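Local coordinates for protein NS6 protease (Murine norovirus 1, PDB 4ASH) that probably cleaves the viral polyprotein at specific sites, as a calicivirus cysteine protease of the trypsin-like fold, at residues Gln106-Ile109 with Ala114-His117; Arg10-Gly15 with Glu40-Lys45. The protein carries 1 engineered substitution. All coordinates share one frame; numbering follows the deposited sequence.

Interaction 1. Residues Gln106-Ile109 with Ala114-His117; sequences QAAI and AVVH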
# COMPACT_ATOMS: atom_id res chain seq x y z
N GLN A 106 -1.88 -13.58 6.07
CA GLN A 106 -1.71 -12.40 6.90
C GLN A 106 -1.01 -12.80 8.20
O GLN A 106 -1.25 -13.88 8.74
CB GLN A 106 -3.07 -11.75 7.19
CG GLN A 106 -3.77 -11.27 5.92
CD GLN A 106 -5.11 -10.60 6.21
OE1 GLN A 106 -5.32 -10.03 7.27
NE2 GLN A 106 -6.02 -10.68 5.24
N ALA A 107 -0.14 -11.92 8.69
CA ALA A 107 0.59 -12.17 9.93
C ALA A 107 1.27 -10.89 10.39
O ALA A 107 1.32 -9.90 9.65
CB ALA A 107 1.61 -13.29 9.74
N ALA A 108 1.75 -10.91 11.63
CA ALA A 108 2.58 -9.84 12.16
C ALA A 108 4.01 -10.24 11.88
O ALA A 108 4.52 -11.24 12.41
CB ALA A 108 2.36 -9.68 13.65
N ILE A 109 4.65 -9.47 11.01
CA ILE A 109 5.94 -9.85 10.43
C ILE A 109 7.02 -8.92 10.96
O ILE A 109 6.87 -7.71 10.95
CB ILE A 109 5.86 -9.74 8.90
CG1 ILE A 109 4.84 -10.74 8.36
CG2 ILE A 109 7.24 -9.96 8.27
CD1 ILE A 109 4.09 -10.25 7.15
N ALA A 114 11.21 -3.37 13.37
CA ALA A 114 9.78 -3.09 13.34
C ALA A 114 8.94 -4.35 13.22
O ALA A 114 9.40 -5.38 12.73
CB ALA A 114 9.45 -2.14 12.21
N VAL A 115 7.69 -4.26 13.67
CA VAL A 115 6.71 -5.32 13.48
C VAL A 115 5.58 -4.80 12.59
O VAL A 115 4.93 -3.81 12.91
CB VAL A 115 6.14 -5.83 14.83
CG1 VAL A 115 4.94 -6.73 14.60
CG2 VAL A 115 7.23 -6.57 15.62
N VAL A 116 5.38 -5.47 11.46
CA VAL A 116 4.46 -5.02 10.42
C VAL A 116 3.24 -5.93 10.37
O VAL A 116 3.37 -7.11 10.10
CB VAL A 116 5.13 -5.07 9.04
CG1 VAL A 116 4.15 -4.65 7.94
CG2 VAL A 116 6.39 -4.21 9.01
N HIS A 117 2.05 -5.39 10.58
CA HIS A 117 0.86 -6.17 10.32
C HIS A 117 0.64 -6.12 8.83
O HIS A 117 0.51 -5.04 8.25
CB HIS A 117 -0.35 -5.59 11.05
CG HIS A 117 -0.10 -5.33 12.50
ND1 HIS A 117 0.02 -6.35 13.42
CD2 HIS A 117 0.07 -4.18 13.19
CE1 HIS A 117 0.24 -5.84 14.61
NE2 HIS A 117 0.28 -4.52 14.50
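I109 and V116 form an antiparallel hydrogen-bonded pair, tied by both of their backbone groups. I109 N donates to V116 O at 2.8 Å, and V116 N donates to I109 O at 2.7 Å. Both bonds are nearly straight. The next pair, A108 with H117, is non-hydrogen-bonded. Two CA-H...O contacts lie one on each side of the I109-V116 pair: A108 CA approaches V116 O at 3.5 Å, and V115 CA meets I109 O. Each of the two carbonyl oxygens therefore takes one N-H and one CA-H.

Side chains meet on the sheet face that carries A108, V115 and H117. The methyl of A108 sits across from two residues of 114-117. Its CB lies 4.0 Å from V115 CG1 and 4.1 Å from H117 ND1. V115 brings CG1 there by setting it anti to the backbone N (chi1 169°). In H117, chi1 of -51° sets CG beside its own backbone N and anti to the carbonyl carbon. ND1 is then the ring atom nearest A108 CB. The ring meets this methyl obliquely, in a van der Waals contact. This part of the surface is largely exposed.

The other face carries I109 and V116. Their branched side chains stand next to each other but do not interlock. Their nearest approaches are to backbone oxygens: V116 CB is 3.7 Å from I109 O, and I109 CB is 3.8 Å from V116 O. I109 packs on T120 and I170 and V116 on A172, next to strand 168-172. V116 also touches D56, between strands 49-54 and 57-62 of the other sheet.

The segments lie near the end of strand 96-111 and at the start of strand 114-123, within one beta hairpin. Backbone bonding of A107 with G118 carries the ladder onward. H117 bonds T173, just past strand 168-172, which lies on the other side of strand 114-123.

Interaction 2. Residues Arg10-Gly15 with Glu40-Lys45; sequences RVVQFG and EIFGRK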
# COMPACT_ATOMS: atom_id res chain seq x y z
N ARG A 10 -3.23 7.96 -9.41
CA ARG A 10 -3.43 7.90 -7.96
C ARG A 10 -2.14 7.57 -7.21
O ARG A 10 -2.07 7.73 -5.99
CB ARG A 10 -4.44 6.80 -7.58
CG ARG A 10 -5.88 7.01 -8.04
CD ARG A 10 -6.70 5.81 -7.58
NE ARG A 10 -8.05 5.83 -8.12
CZ ARG A 10 -9.15 6.00 -7.41
NH1 ARG A 10 -9.09 6.14 -6.08
NH2 ARG A 10 -10.32 6.01 -8.02
N VAL A 11 -1.14 7.06 -7.94
CA VAL A 11 0.14 6.68 -7.34
C VAL A 11 1.09 7.85 -7.53
O VAL A 11 1.38 8.25 -8.66
CB VAL A 11 0.71 5.40 -8.00
CG1 VAL A 11 2.00 4.97 -7.31
CG2 VAL A 11 -0.31 4.25 -7.93
N VAL A 12 1.53 8.43 -6.42
CA VAL A 12 2.42 9.60 -6.46
C VAL A 12 3.60 9.45 -5.51
O VAL A 12 3.54 8.71 -4.52
CB VAL A 12 1.68 10.93 -6.14
CG1 VAL A 12 0.57 11.18 -7.17
CG2 VAL A 12 1.11 10.92 -4.72
N GLN A 13 4.70 10.15 -5.80
CA GLN A 13 5.84 10.12 -4.90
C GLN A 13 5.48 10.74 -3.55
O GLN A 13 4.63 11.64 -3.47
CB GLN A 13 7.06 10.81 -5.54
CG GLN A 13 7.63 9.94 -6.63
CD GLN A 13 9.01 10.38 -7.12
OE1 GLN A 13 10.02 10.18 -6.43
NE2 GLN A 13 9.05 10.92 -8.32
N PHE A 14 6.09 10.23 -2.50
CA PHE A 14 5.79 10.69 -1.16
C PHE A 14 6.95 10.31 -0.25
O PHE A 14 7.26 9.13 -0.10
CB PHE A 14 4.50 10.03 -0.66
CG PHE A 14 3.91 10.70 0.55
CD1 PHE A 14 3.41 11.99 0.46
CD2 PHE A 14 3.87 10.04 1.78
CE1 PHE A 14 2.87 12.61 1.58
CE2 PHE A 14 3.32 10.66 2.89
CZ PHE A 14 2.82 11.95 2.79
N GLY A 15 7.59 11.30 0.35
CA GLY A 15 8.73 11.04 1.20
C GLY A 15 9.78 10.31 0.39
O GLY A 15 10.14 10.73 -0.71
N GLU A 40 3.93 19.88 6.16
CA GLU A 40 2.91 20.29 5.20
C GLU A 40 2.99 19.40 3.95
O GLU A 40 4.07 19.21 3.38
CB GLU A 40 3.07 21.77 4.83
CG GLU A 40 2.17 22.21 3.70
CD GLU A 40 2.35 23.68 3.36
OE1 GLU A 40 2.86 24.44 4.21
OE2 GLU A 40 1.97 24.08 2.23
N ILE A 41 1.86 18.82 3.55
CA ILE A 41 1.85 17.96 2.36
C ILE A 41 0.70 18.31 1.42
O ILE A 41 -0.39 18.65 1.86
CB ILE A 41 1.76 16.47 2.74
CG1 ILE A 41 0.54 16.23 3.64
CG2 ILE A 41 3.05 16.00 3.42
CD1 ILE A 41 0.31 14.77 3.98
N PHE A 42 0.96 18.24 0.12
CA PHE A 42 -0.04 18.58 -0.90
C PHE A 42 -0.67 19.95 -0.65
O PHE A 42 -1.85 20.16 -0.93
CB PHE A 42 -1.12 17.50 -0.97
CG PHE A 42 -0.58 16.11 -1.03
CD1 PHE A 42 0.39 15.76 -1.96
CD2 PHE A 42 -1.04 15.15 -0.15
CE1 PHE A 42 0.90 14.48 -2.01
CE2 PHE A 42 -0.54 13.85 -0.19
CZ PHE A 42 0.43 13.51 -1.12
N GLY A 43 0.13 20.86 -0.11
CA GLY A 43 -0.31 22.23 0.11
C GLY A 43 -1.24 22.35 1.32
O GLY A 43 -1.90 23.37 1.49
N ARG A 44 -1.29 21.31 2.14
CA ARG A 44 -2.15 21.32 3.32
C ARG A 44 -1.34 21.25 4.61
O ARG A 44 -0.39 20.47 4.72
CB ARG A 44 -3.15 20.16 3.25
CG ARG A 44 -3.97 20.12 1.98
CD ARG A 44 -5.08 21.19 1.97
NE ARG A 44 -5.85 21.13 0.73
CZ ARG A 44 -6.93 20.37 0.55
NH1 ARG A 44 -7.39 19.61 1.54
NH2 ARG A 44 -7.54 20.37 -0.63
N LYS A 45 -1.70 22.07 5.59
CA LYS A 45 -0.99 22.08 6.86
C LYS A 45 -1.56 21.05 7.83
O LYS A 45 -2.74 20.70 7.74
CB LYS A 45 -1.05 23.47 7.50
CG LYS A 45 -0.42 24.59 6.68
CD LYS A 45 -0.61 25.92 7.39
CE LYS A 45 -0.08 27.08 6.57
NZ LYS A 45 -0.39 28.39 7.22
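F14, on strand 11-14, and I41, in the loop segment 40-45, have the closest CA atoms across the contact, yet these are 9.0 Å apart, so no backbone groups meet. The loop segment holds a type I' turn from I41 to R44. It is closed by I41 N to R44 O at 3.0 Å and by R44 N to I41 O at 2.8 Å. Its left-handed backbone at F42 helps place the F42 ring beside the strand.

F14 reaches the loop with CG anti to its backbone N (chi1 -165°). Its CD1 lies 3.7 Å from F42 CZ. The two ring planes are only 27° apart, but they are slid so far that they barely overlap, with centroids 5.6 Å apart. I41 fills in next to this pair: CG2 is 3.9 Å from F14 CE1, and CD1 approaches F14 CZ. V12 CG2 touches F42 CE1 more distantly, at 4.5 Å. Both rings also meet F27 edge-to-face, in an aromatic cluster with W21 and Y60.

The two segments share no hydrogen bond or salt bridge. Between them the contact therefore rests on dispersion and burial of apolar surface, while R44 anchors the turn through hydrogen bonds to S64 O and A65 O.

The two contacts lie on opposite sides of the chain's centre. Their centres are 26 Å apart, their nearest atoms are about 16 Å apart, and they do not touch. Interaction 2 comes first along the chain and is complete before interaction 1 begins. It joins an outer strand of the five-stranded antiparallel sheet to the loop between strands 26-30 and 49-54. Interaction 1 belongs to the other, curled mixed sheet. This division fits the two beta-barrel domains of trypsin-like proteases, with one contact in each. Interaction 2 links a loop to a strand distant in sequence, while interaction 1 links neighbouring strands of one hairpin.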